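Local coordinates for putative phenazine biosynthesis PhzC/PhzF protein (Clostridium difficile, PDB 4DUN) that is a member of the PhzF family and probably acts as an isomerase, at residues Tyr191-Pro194 and Glu199-Val202; Ser205-Leu210 and Ala225-Asn230; Tyr81-Ser84 and Asn90-Lys93; Ile94-Gln99 and Leu103-Asn108. One frame throughout, in Å; residues are numbered along the deposited sequence.

Contact 1 of 4, residues Tyr191-Pro194 and Glu199-Val202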
loop_
_atom_site.group_PDB
_atom_site.type_symbol
_atom_site.label_atom_id
_atom_site.label_comp_id
_atom_site.label_asym_id
_atom_site.label_seq_id
_atom_site.Cartn_x
_atom_site.Cartn_y
_atom_site.Cartn_z
ATOM N N TYR A 191 4.084 -18.133 6.001
ATOM C CA TYR A 191 4.364 -18.305 4.578
ATOM C C TYR A 191 5.136 -17.092 4.067
ATOM O O TYR A 191 4.665 -15.963 4.196
ATOM C CB TYR A 191 3.032 -18.495 3.813
ATOM C CG TYR A 191 3.184 -18.840 2.351
ATOM C CD1 TYR A 191 3.415 -17.850 1.400
ATOM C CD2 TYR A 191 2.951 -20.134 1.894
ATOM C CE1 TYR A 191 3.519 -18.160 0.037
ATOM C CE2 TYR A 191 3.061 -20.458 0.538
ATOM C CZ TYR A 191 3.344 -19.467 -0.387
ATOM O OH TYR A 191 3.441 -19.779 -1.721
ATOM N N PHE A 192 6.300 -17.329 3.463
ATOM C CA PHE A 192 7.170 -16.267 2.956
ATOM C C PHE A 192 7.237 -16.276 1.431
ATOM O O PHE A 192 7.422 -17.335 0.809
ATOM C CB PHE A 192 8.587 -16.388 3.570
ATOM C CG PHE A 192 8.533 -16.379 5.087
ATOM C CD1 PHE A 192 8.325 -15.193 5.786
ATOM C CD2 PHE A 192 8.640 -17.563 5.811
ATOM C CE1 PHE A 192 8.218 -15.190 7.185
ATOM C CE2 PHE A 192 8.526 -17.561 7.206
ATOM C CZ PHE A 192 8.327 -16.368 7.882
ATOM N N CYS A 193 7.092 -15.066 0.839
ATOM C CA CYS A 193 7.120 -14.801 -0.599
ATOM C C CYS A 193 8.433 -14.079 -0.921
ATOM O O CYS A 193 8.497 -12.841 -0.825
ATOM C CB CYS A 193 5.901 -13.980 -1.016
ATOM S SG CYS A 193 4.337 -14.603 -0.353
ATOM N N PRO A 194 9.502 -14.847 -1.253
ATOM C CA PRO A 194 10.828 -14.232 -1.425
ATOM C C PRO A 194 10.922 -13.184 -2.537
ATOM O O PRO A 194 11.590 -12.168 -2.332
ATOM C CB PRO A 194 11.738 -15.437 -1.703
ATOM C CG PRO A 194 11.019 -16.600 -1.036
ATOM C CD PRO A 194 9.591 -16.322 -1.367
ATOM N N GLU A 199 5.949 -11.331 3.835
ATOM C CA GLU A 199 5.336 -12.475 4.495
ATOM C C GLU A 199 3.839 -12.422 4.209
ATOM O O GLU A 199 3.202 -11.397 4.426
ATOM C CB GLU A 199 5.629 -12.465 5.997
ATOM C CG GLU A 199 4.830 -13.521 6.733
ATOM C CD GLU A 199 5.095 -13.609 8.220
ATOM O OE1 GLU A 199 5.848 -12.768 8.759
ATOM O OE2 GLU A 199 4.521 -14.520 8.852
ATOM N N ASP A 200 3.281 -13.512 3.693
ATOM C CA ASP A 200 1.857 -13.534 3.365
ATOM C C ASP A 200 1.023 -13.556 4.667
ATOM O O ASP A 200 1.273 -14.402 5.521
ATOM C CB ASP A 200 1.573 -14.784 2.531
ATOM C CG ASP A 200 0.331 -14.740 1.673
ATOM O OD1 ASP A 200 -0.225 -13.616 1.461
ATOM O OD2 ASP A 200 -0.054 -15.798 1.163
ATOM N N PRO A 201 0.071 -12.615 4.861
ATOM C CA PRO A 201 -0.724 -12.609 6.107
ATOM C C PRO A 201 -1.464 -13.935 6.356
ATOM O O PRO A 201 -1.386 -14.471 7.460
ATOM C CB PRO A 201 -1.696 -11.442 5.893
ATOM C CG PRO A 201 -0.926 -10.509 4.968
ATOM C CD PRO A 201 -0.296 -11.478 3.994
ATOM N N VAL A 202 -2.190 -14.449 5.354
ATOM C CA VAL A 202 -2.936 -15.719 5.444
ATOM C C VAL A 202 -2.898 -16.373 4.073
ATOM O O VAL A 202 -3.194 -15.713 3.073
ATOM C CB VAL A 202 -4.411 -15.628 5.956
ATOM C CG1 VAL A 202 -4.892 -17.000 6.434
ATOM C CG2 VAL A 202 -4.577 -14.606 7.075
HETATM O O HOH W 1 2.750 -15.969 7.266
#
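One backbone bond joins these two ends of the hairpin formed by strands 187-193 and 198-200: Asp200 N gives its hydrogen to Tyr191 O at 2.9 Å, somewhat bent (149°). The return bond is missing, since Tyr191 N and Asp200 O stand 4.7 Å apart. A water fills in: Tyr191 N donates to it, and it donates to Asp200 O and to Glu199 OE2, each link 2.8 Å.

The side-chain contacts sort onto two faces. On one, Glu199 runs fully extended alongside the Phe192 ring, its CD 3.7 Å from Phe192 CE1 with the carboxylate plane turned 47° from the ring; the polar end is claimed by Arg190 in a salt bridge. On the other, Asp200 CB lies 3.8 Å from Tyr191 CD1 and 4.0 Å from Cys193 SG, and that sulfur sits in plane at the tyrosine ring's edge.

Asp200 OD2 bonds to Thr203, and OD1 to Asn20. Its side chain is about 4 Å from a bound nickel ion and about 6 Å from that of Glu47, the predicted active-site residue. The hairpin end thus trades a direct backbone bond for water, and the way Thr203 and Asn20 hold Asp200 is consistent with a part in the probable active-site pocket.

Contact 2 of 4, residues Ser205-Leu210 and Ala225-Asn230. With SO4 (sulfate ion), chain B.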
loop_
_atom_site.group_PDB
_atom_site.type_symbol
_atom_site.label_atom_id
_atom_site.label_comp_id
_atom_site.label_asym_id
_atom_site.label_seq_id
_atom_site.Cartn_x
_atom_site.Cartn_y
_atom_site.Cartn_z
ATOM N N SER A 205 -3.894 -21.797 0.046
ATOM C CA SER A 205 -3.355 -22.909 -0.772
ATOM C C SER A 205 -2.241 -23.733 -0.092
ATOM O O SER A 205 -2.108 -24.916 -0.409
ATOM C CB SER A 205 -2.879 -22.420 -2.134
ATOM O OG SER A 205 -1.888 -21.414 -2.033
ATOM N N SER A 206 -1.474 -23.148 0.847
ATOM C CA SER A 206 -0.488 -23.917 1.628
ATOM C C SER A 206 -1.205 -25.032 2.431
ATOM O O SER A 206 -0.625 -26.090 2.687
ATOM C CB SER A 206 0.245 -22.987 2.588
ATOM O OG SER A 206 -0.697 -22.345 3.438
ATOM N N HIS A 207 -2.491 -24.802 2.782
ATOM C CA HIS A 207 -3.264 -25.768 3.559
ATOM C C HIS A 207 -3.629 -27.010 2.713
ATOM O O HIS A 207 -3.953 -28.046 3.294
ATOM C CB HIS A 207 -4.463 -25.105 4.265
ATOM C CG HIS A 207 -3.989 -24.175 5.348
ATOM N ND1 HIS A 207 -3.534 -22.908 5.051
ATOM C CD2 HIS A 207 -3.760 -24.420 6.664
ATOM C CE1 HIS A 207 -3.094 -22.400 6.197
ATOM N NE2 HIS A 207 -3.239 -23.264 7.200
ATOM N N CYS A 208 -3.433 -26.967 1.366
ATOM C CA CYS A 208 -3.546 -28.171 0.519
ATOM C C CYS A 208 -2.530 -29.224 0.957
ATOM O O CYS A 208 -2.802 -30.412 0.844
ATOM C CB CYS A 208 -3.345 -27.819 -0.947
ATOM S SG CYS A 208 -4.659 -26.784 -1.606
ATOM N N ASN A 209 -1.345 -28.776 1.410
ATOM C CA ASN A 209 -0.284 -29.644 1.914
ATOM C C ASN A 209 -0.356 -29.812 3.416
ATOM O O ASN A 209 -0.112 -30.906 3.913
ATOM C CB ASN A 209 1.106 -29.079 1.599
ATOM C CG ASN A 209 1.389 -28.674 0.175
ATOM O OD1 ASN A 209 1.998 -27.633 -0.052
ATOM N ND2 ASN A 209 1.056 -29.514 -0.806
ATOM N N LEU A 210 -0.584 -28.708 4.153
ATOM C CA LEU A 210 -0.520 -28.735 5.611
ATOM C C LEU A 210 -1.606 -29.596 6.214
ATOM O O LEU A 210 -1.331 -30.306 7.185
ATOM C CB LEU A 210 -0.559 -27.309 6.212
ATOM C CG LEU A 210 0.659 -26.419 5.897
ATOM C CD1 LEU A 210 0.406 -24.977 6.356
ATOM C CD2 LEU A 210 1.980 -26.984 6.530
ATOM N N ALA A 225 -6.171 -24.228 12.315
ATOM C CA ALA A 225 -4.806 -23.779 12.050
ATOM C C ALA A 225 -4.714 -22.282 12.227
ATOM O O ALA A 225 -5.689 -21.559 12.005
ATOM C CB ALA A 225 -4.399 -24.155 10.629
ATOM N N ALA A 226 -3.542 -21.815 12.601
ATOM C CA ALA A 226 -3.285 -20.381 12.690
ATOM C C ALA A 226 -2.130 -20.062 11.774
ATOM O O ALA A 226 -1.223 -20.883 11.601
ATOM C CB ALA A 226 -2.962 -19.965 14.133
ATOM N N GLN A 227 -2.187 -18.908 11.141
ATOM C CA GLN A 227 -1.081 -18.393 10.346
ATOM C C GLN A 227 -0.530 -17.260 11.184
ATOM O O GLN A 227 -1.249 -16.289 11.436
ATOM C CB GLN A 227 -1.500 -17.970 8.925
ATOM C CG GLN A 227 -0.250 -17.677 8.084
ATOM C CD GLN A 227 -0.427 -17.940 6.617
ATOM O OE1 GLN A 227 -1.146 -18.864 6.200
ATOM N NE2 GLN A 227 0.246 -17.139 5.795
ATOM N N LEU A 228 0.693 -17.435 11.709
ATOM C CA LEU A 228 1.274 -16.529 12.691
ATOM C C LEU A 228 2.048 -15.362 12.066
ATOM O O LEU A 228 3.181 -15.054 12.451
ATOM C CB LEU A 228 2.141 -17.340 13.686
ATOM C CG LEU A 228 1.387 -18.408 14.501
ATOM C CD1 LEU A 228 2.344 -19.127 15.448
ATOM C CD2 LEU A 228 0.175 -17.806 15.292
ATOM N N SER A 229 1.392 -14.671 11.130
ATOM C CA SER A 229 1.897 -13.436 10.537
ATOM C C SER A 229 1.618 -12.310 11.541
ATOM O O SER A 229 0.876 -12.542 12.505
ATOM C CB SER A 229 1.181 -13.167 9.210
ATOM O OG SER A 229 -0.222 -13.134 9.442
ATOM N N ASN A 230 2.138 -11.103 11.289
ATOM C CA ASN A 230 1.908 -9.907 12.113
ATOM C C ASN A 230 0.394 -9.697 12.307
ATOM O O ASN A 230 -0.073 -9.577 13.437
ATOM C CB ASN A 230 2.547 -8.681 11.423
ATOM C CG ASN A 230 2.449 -7.383 12.191
ATOM O OD1 ASN A 230 2.433 -7.350 13.431
ATOM N ND2 ASN A 230 2.397 -6.278 11.461
HETATM S S SO4 B . -4.644 -18.838 -1.553
HETATM O O1 SO4 B . -4.480 -18.000 -2.730
HETATM O O2 SO4 B . -5.564 -19.969 -1.812
HETATM O O3 SO4 B . -3.349 -19.345 -1.217
HETATM O O4 SO4 B . -5.207 -18.037 -0.479
HETATM O O HOH W 2 0.479 -20.992 5.380
HETATM O O HOH W 3 -1.257 -22.799 9.282
#
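The start of helix 207-218 packs here against strand 222-227, with His207 meeting Ala225 and Gln227 deep in the fold that PhzF proteins share with the diaminopimelate epimerase clan. His207 makes the closest packing contact. Its ring reaches the strand with NE2 3.7 Å from Ala225 CB, and CG lies beside the backbone N (chi1 -68°), which swings the imidazole off the helix toward the strand. Leu210 CD1, from one turn on, rests over the rim of one ring face.

Gln227 OE1 comes to the edge of the same ring, near its plane and 4.0 Å from CE1, with the amide turned only 21° from the imidazole. That amide is held from both ends: NE2 donates to Asp200 O, and OE1 accepts from Thr203 N. Thr203 O in turn pairs with His207 ND1, so one short piece of chain fixes the rotation of both flat groups.

Two waters complete the interface. One is 2.6 Å from Ser206 OG and donates to Gln227 OE1; the other is 2.9 Å from His207 NE2 and donates to Ala226 O.

Just before helix 207-218 a sulfate is bound, probably from the crystallisation liquor, which also takes bonds from Gly204 N and from Gly73 N at the start of helix 73-87. Such a pocket between helix starts is consistent with an anion-binding site. Ser205 OG, which also bonds to Arg145, shares in the grip: sulfate O3 is held twice by one residue, by Ser205 N at 2.8 Å and Ser205 OG at 2.7 Å.

Contact 3 of 4, residues Tyr81-Ser84 and Asn90-Lys93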
loop_
_atom_site.group_PDB
_atom_site.type_symbol
_atom_site.label_atom_id
_atom_site.label_comp_id
_atom_site.label_asym_id
_atom_site.label_seq_id
_atom_site.Cartn_x
_atom_site.Cartn_y
_atom_site.Cartn_z
ATOM N N TYR A 81 -17.680 -12.754 0.494
ATOM C CA TYR A 81 -18.220 -12.029 1.652
ATOM C C TYR A 81 -19.014 -10.805 1.162
ATOM O O TYR A 81 -20.156 -10.586 1.573
ATOM C CB TYR A 81 -17.075 -11.616 2.613
ATOM C CG TYR A 81 -17.504 -10.593 3.654
ATOM C CD1 TYR A 81 -17.990 -10.993 4.893
ATOM C CD2 TYR A 81 -17.463 -9.223 3.378
ATOM C CE1 TYR A 81 -18.394 -10.058 5.849
ATOM C CE2 TYR A 81 -17.908 -8.284 4.309
ATOM C CZ TYR A 81 -18.357 -8.706 5.548
ATOM O OH TYR A 81 -18.774 -7.778 6.475
ATOM N N VAL A 82 -18.440 -10.054 0.213
ATOM C CA VAL A 82 -19.107 -8.876 -0.331
ATOM C C VAL A 82 -20.424 -9.268 -1.039
ATOM O O VAL A 82 -21.443 -8.620 -0.791
ATOM C CB VAL A 82 -18.162 -8.069 -1.257
ATOM C CG1 VAL A 82 -18.933 -7.004 -2.050
ATOM C CG2 VAL A 82 -17.044 -7.420 -0.442
ATOM N N ILE A 83 -20.397 -10.313 -1.896
ATOM C CA ILE A 83 -21.583 -10.768 -2.638
ATOM C C ILE A 83 -22.732 -11.108 -1.663
ATOM O O ILE A 83 -23.843 -10.582 -1.813
ATOM C CB ILE A 83 -21.252 -11.976 -3.581
ATOM C CG1 ILE A 83 -20.250 -11.589 -4.714
ATOM C CG2 ILE A 83 -22.527 -12.638 -4.152
ATOM C CD1 ILE A 83 -20.704 -10.393 -5.720
ATOM N N SER A 84 -22.460 -11.983 -0.678
ATOM C CA SER A 84 -23.475 -12.463 0.271
ATOM C C SER A 84 -23.895 -11.430 1.316
ATOM O O SER A 84 -24.979 -11.555 1.859
ATOM C CB SER A 84 -23.011 -13.742 0.961
ATOM O OG SER A 84 -24.143 -14.423 1.472
ATOM N N ASN A 90 -27.413 -12.840 1.721
ATOM C CA ASN A 90 -27.514 -14.168 2.355
ATOM C C ASN A 90 -27.511 -15.333 1.366
ATOM O O ASN A 90 -27.824 -16.454 1.771
ATOM C CB ASN A 90 -28.722 -14.267 3.309
ATOM C CG ASN A 90 -28.579 -13.374 4.519
ATOM O OD1 ASN A 90 -27.504 -13.263 5.124
ATOM N ND2 ASN A 90 -29.656 -12.711 4.893
ATOM N N VAL A 91 -27.054 -15.120 0.110
ATOM C CA VAL A 91 -26.888 -16.234 -0.840
ATOM C C VAL A 91 -25.858 -17.213 -0.218
ATOM O O VAL A 91 -24.882 -16.753 0.392
ATOM C CB VAL A 91 -26.483 -15.775 -2.280
ATOM C CG1 VAL A 91 -25.074 -15.157 -2.325
ATOM C CG2 VAL A 91 -26.613 -16.921 -3.284
ATOM N N LYS A 92 -26.119 -18.538 -0.318
ATOM C CA LYS A 92 -25.248 -19.558 0.276
ATOM C C LYS A 92 -24.142 -20.023 -0.672
ATOM O O LYS A 92 -23.031 -20.263 -0.214
ATOM C CB LYS A 92 -26.075 -20.772 0.758
ATOM C CG LYS A 92 -27.002 -20.458 1.947
ATOM C CD LYS A 92 -26.253 -19.906 3.167
ATOM C CE LYS A 92 -27.074 -18.903 3.942
ATOM N NZ LYS A 92 -26.241 -17.765 4.418
ATOM N N LYS A 93 -24.440 -20.174 -1.974
ATOM C CA LYS A 93 -23.465 -20.647 -2.968
ATOM C C LYS A 93 -23.079 -19.526 -3.922
ATOM O O LYS A 93 -23.958 -18.953 -4.582
ATOM C CB LYS A 93 -24.046 -21.827 -3.772
ATOM C CG LYS A 93 -24.169 -23.134 -3.003
ATOM C CD LYS A 93 -24.326 -24.298 -3.978
ATOM C CE LYS A 93 -24.898 -25.545 -3.343
ATOM N NZ LYS A 93 -24.998 -26.662 -4.322
#
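The flat groups of the contact are two backbone carbonyls, of Ser84 and Val91, each taking a donor in its own plane. Asn90 N lies in the plane of the Ser84 carbonyl, on a lone pair of the oxygen, with an almost straight bond of 2.8 Å (172° at the hydrogen). The Val91 carbonyl is met in the same manner: Ser84 OG donates to a lone pair of Val91 O at 2.7 Å. One serine therefore holds the following loop twice, accepting with its backbone and donating with its hydroxyl.

The serine torsion explains the second bond. With OG swung opposite the backbone N (chi1 -159°), the hydroxyl reaches out to the loop. Having given its hydrogen to Val91 O, OG is also approached by Arg107 NH1, which donates to it.

Asn90 has a positive phi (71°), a left-handed backbone conformation that goes with its N-H facing the helix while its CB points away from the helix. Lys92 NZ curls back toward Asn90 O, but at 3.4 Å this is a weak bond. The apolar part is slight: Val91 CG1 lies 4.0 Å from Ile83 CG2, alongside it, in one of the two modelled isoleucine conformers.

The contact closes the connection that leaves helix 73-87 and enters strand 93-98. Val82, two residues before Ser84, packs on strands 4-11 and 20-27, while on the loop side Lys92 bonds through its backbone to Arg107 of strand 101-108.

Contact 4 of 4, residues Ile94-Gln99 and Leu103-Asn108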
loop_
_atom_site.group_PDB
_atom_site.type_symbol
_atom_site.label_atom_id
_atom_site.label_comp_id
_atom_site.label_asym_id
_atom_site.label_seq_id
_atom_site.Cartn_x
_atom_site.Cartn_y
_atom_site.Cartn_z
ATOM N N ILE A 94 -21.774 -19.205 -3.983
ATOM C CA ILE A 94 -21.253 -18.153 -4.848
ATOM C C ILE A 94 -20.300 -18.806 -5.862
ATOM O O ILE A 94 -19.310 -19.433 -5.476
ATOM C CB ILE A 94 -20.592 -16.976 -4.070
ATOM C CG1 ILE A 94 -21.535 -16.330 -2.993
ATOM C CG2 ILE A 94 -20.107 -15.892 -5.032
ATOM C CD1 ILE A 94 -21.230 -16.780 -1.559
ATOM N N ASP A 95 -20.643 -18.696 -7.159
ATOM C CA ASP A 95 -19.820 -19.197 -8.263
ATOM C C ASP A 95 -19.143 -18.040 -8.941
ATOM O O ASP A 95 -19.816 -17.059 -9.297
ATOM C CB ASP A 95 -20.659 -19.978 -9.299
ATOM C CG ASP A 95 -21.137 -21.338 -8.830
ATOM O OD1 ASP A 95 -20.610 -21.833 -7.819
ATOM O OD2 ASP A 95 -21.991 -21.933 -9.516
ATOM N N PHE A 96 -17.829 -18.167 -9.167
ATOM C CA PHE A 96 -17.039 -17.161 -9.886
ATOM C C PHE A 96 -16.366 -17.762 -11.099
ATOM O O PHE A 96 -15.776 -18.834 -10.991
ATOM C CB PHE A 96 -15.945 -16.578 -8.987
ATOM C CG PHE A 96 -16.400 -15.786 -7.791
ATOM C CD1 PHE A 96 -16.971 -14.526 -7.949
ATOM C CD2 PHE A 96 -16.156 -16.247 -6.500
ATOM C CE1 PHE A 96 -17.337 -13.760 -6.837
ATOM C CE2 PHE A 96 -16.484 -15.460 -5.386
ATOM C CZ PHE A 96 -17.079 -14.224 -5.564
ATOM N N PHE A 97 -16.395 -17.045 -12.233
ATOM C CA PHE A 97 -15.680 -17.452 -13.430
ATOM C C PHE A 97 -14.422 -16.610 -13.522
ATOM O O PHE A 97 -14.490 -15.380 -13.527
ATOM C CB PHE A 97 -16.564 -17.360 -14.673
ATOM C CG PHE A 97 -17.614 -18.448 -14.648
ATOM C CD1 PHE A 97 -18.888 -18.194 -14.156
ATOM C CD2 PHE A 97 -17.297 -19.750 -15.024
ATOM C CE1 PHE A 97 -19.843 -19.219 -14.075
ATOM C CE2 PHE A 97 -18.257 -20.767 -14.965
ATOM C CZ PHE A 97 -19.521 -20.494 -14.491
ATOM N N THR A 98 -13.254 -17.283 -13.516
ATOM C CA THR A 98 -11.941 -16.637 -13.459
ATOM C C THR A 98 -10.981 -17.138 -14.548
ATOM O O THR A 98 -11.296 -18.087 -15.266
ATOM C CB THR A 98 -11.283 -16.918 -12.081
ATOM O OG1 THR A 98 -10.715 -18.241 -12.081
ATOM C CG2 THR A 98 -12.258 -16.720 -10.884
ATOM N N GLN A 99 -9.756 -16.582 -14.553
ATOM C CA GLN A 99 -8.652 -16.983 -15.454
ATOM C C GLN A 99 -8.310 -18.460 -15.270
ATOM O O GLN A 99 -7.793 -19.077 -16.195
ATOM C CB GLN A 99 -7.390 -16.159 -15.146
ATOM C CG GLN A 99 -7.487 -14.682 -15.516
ATOM C CD GLN A 99 -7.249 -14.416 -16.975
ATOM O OE1 GLN A 99 -7.158 -15.329 -17.807
ATOM N NE2 GLN A 99 -7.136 -13.147 -17.315
ATOM N N LEU A 103 -14.720 -21.091 -9.751
ATOM C CA LEU A 103 -14.447 -21.228 -8.319
ATOM C C LEU A 103 -15.752 -21.144 -7.555
ATOM O O LEU A 103 -16.575 -20.246 -7.804
ATOM C CB LEU A 103 -13.463 -20.175 -7.789
ATOM C CG LEU A 103 -12.100 -20.046 -8.469
ATOM C CD1 LEU A 103 -11.380 -18.831 -7.921
ATOM C CD2 LEU A 103 -11.247 -21.296 -8.278
ATOM N N GLU A 104 -15.974 -22.087 -6.648
ATOM C CA GLU A 104 -17.182 -22.050 -5.827
ATOM C C GLU A 104 -16.816 -21.708 -4.392
ATOM O O GLU A 104 -15.807 -22.188 -3.886
ATOM C CB GLU A 104 -17.951 -23.379 -5.878
ATOM C CG GLU A 104 -19.279 -23.309 -5.140
ATOM C CD GLU A 104 -20.275 -24.391 -5.493
ATOM O OE1 GLU A 104 -20.436 -25.326 -4.679
ATOM O OE2 GLU A 104 -20.914 -24.294 -6.564
ATOM N N VAL A 105 -17.636 -20.866 -3.746
ATOM C CA VAL A 105 -17.469 -20.492 -2.332
ATOM C C VAL A 105 -18.829 -20.771 -1.667
ATOM O O VAL A 105 -19.863 -20.405 -2.230
ATOM C CB VAL A 105 -16.963 -19.039 -2.085
ATOM C CG1 VAL A 105 -16.738 -18.775 -0.585
ATOM C CG2 VAL A 105 -15.680 -18.757 -2.874
ATOM N N THR A 106 -18.826 -21.455 -0.509
ATOM C CA THR A 106 -20.066 -21.724 0.223
ATOM C C THR A 106 -20.054 -20.958 1.529
ATOM O O THR A 106 -19.063 -21.017 2.258
ATOM C CB THR A 106 -20.270 -23.230 0.464
ATOM O OG1 THR A 106 -20.263 -23.902 -0.794
ATOM C CG2 THR A 106 -21.588 -23.521 1.180
ATOM N N ARG A 107 -21.142 -20.220 1.813
ATOM C CA ARG A 107 -21.304 -19.495 3.069
ATOM C C ARG A 107 -22.005 -20.413 4.046
ATOM O O ARG A 107 -23.102 -20.904 3.764
ATOM C CB ARG A 107 -22.099 -18.176 2.889
ATOM C CG ARG A 107 -22.127 -17.354 4.185
ATOM C CD ARG A 107 -22.896 -16.074 4.028
ATOM N NE ARG A 107 -23.111 -15.399 5.312
ATOM C CZ ARG A 107 -23.685 -14.210 5.423
ATOM N NH1 ARG A 107 -24.106 -13.569 4.343
ATOM N NH2 ARG A 107 -23.866 -13.661 6.620
ATOM N N ASN A 108 -21.364 -20.680 5.174
ATOM C CA ASN A 108 -21.922 -21.548 6.219
ATOM C C ASN A 108 -21.939 -20.693 7.481
ATOM O O ASN A 108 -20.898 -20.504 8.116
ATOM C CB ASN A 108 -21.063 -22.823 6.345
ATOM C CG ASN A 108 -21.482 -23.769 7.453
ATOM O OD1 ASN A 108 -22.359 -23.475 8.283
ATOM N ND2 ASN A 108 -20.870 -24.949 7.477
#
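Ile94 to Phe96 pair with Leu103 to Val105 in a regular antiparallel hairpin, the strand segments running at 158° to each other. Two hydrogen-bonded pairs flank one non-hydrogen-bonded pair. In the first, Ile94 N donates to Val105 O at 2.9 Å and Val105 N answers to Ile94 O at 2.8 Å; in the second, Phe96 and Leu103 exchange two bonds of the same kind, each 2.8 Å long.

The face bearing Ile94, Phe96, Leu103 and Val105 is apolar. Phe96 turns the edge of its ring to Val105, CE2 being 4.2 Å from Val105 CG2, while Ile94 CG2 from its own strand covers part of one ring face. Helix 73-87 packs on this side, touching Phe96 with Thr76 and Ala79 and Val105 with Ala80. Nearer the turn, Leu103 CD1 meets Thr98 CG2 at 3.7 Å, the two side chains crossing at about a right angle. The threonine's OG1 takes the position between backbone N and carbonyl carbon (chi1 79°) and bonds to Gly101 O and Ser100 N, where the chain turns back into strand 101-108.

Asp95 and Glu104, the middle pair, stand side by side on the reverse face, their carboxylates nearly coplanar (7° apart). Asp95 OD1 and Glu104 OE2 are 2.8 Å apart in the glutamate conformer described; a second conformer is modelled, so the approach may not be constant. The closeness of two acids would tend to raise the affinity of one for a proton, so one of them may be protonated in this conformer.

Along the chain the order is contact 3, contact 4, contact 1, contact 2, each closing before the next opens. Contacts 3 and 4, centres about 10 Å apart, form one neighbourhood: helix 73-87 leads through contact 3 into the hairpin of contact 4, and they touch at Arg107, whose N probably bonds to Lys92 O and whose NH1 meets Ser84 OG. Contacts 1 and 2, also about 10 Å between centres, touch through Pro201 O and Ser229 OG and use the adjacent parallel strands 187-193 and 222-227. Contacts 1 and 3 are about 28 Å apart between centres. The Glu47 side chain, nearest contact 1, is about 12 Å from those of Gln227 and Leu103; contact 3 lies away from the annotated sites.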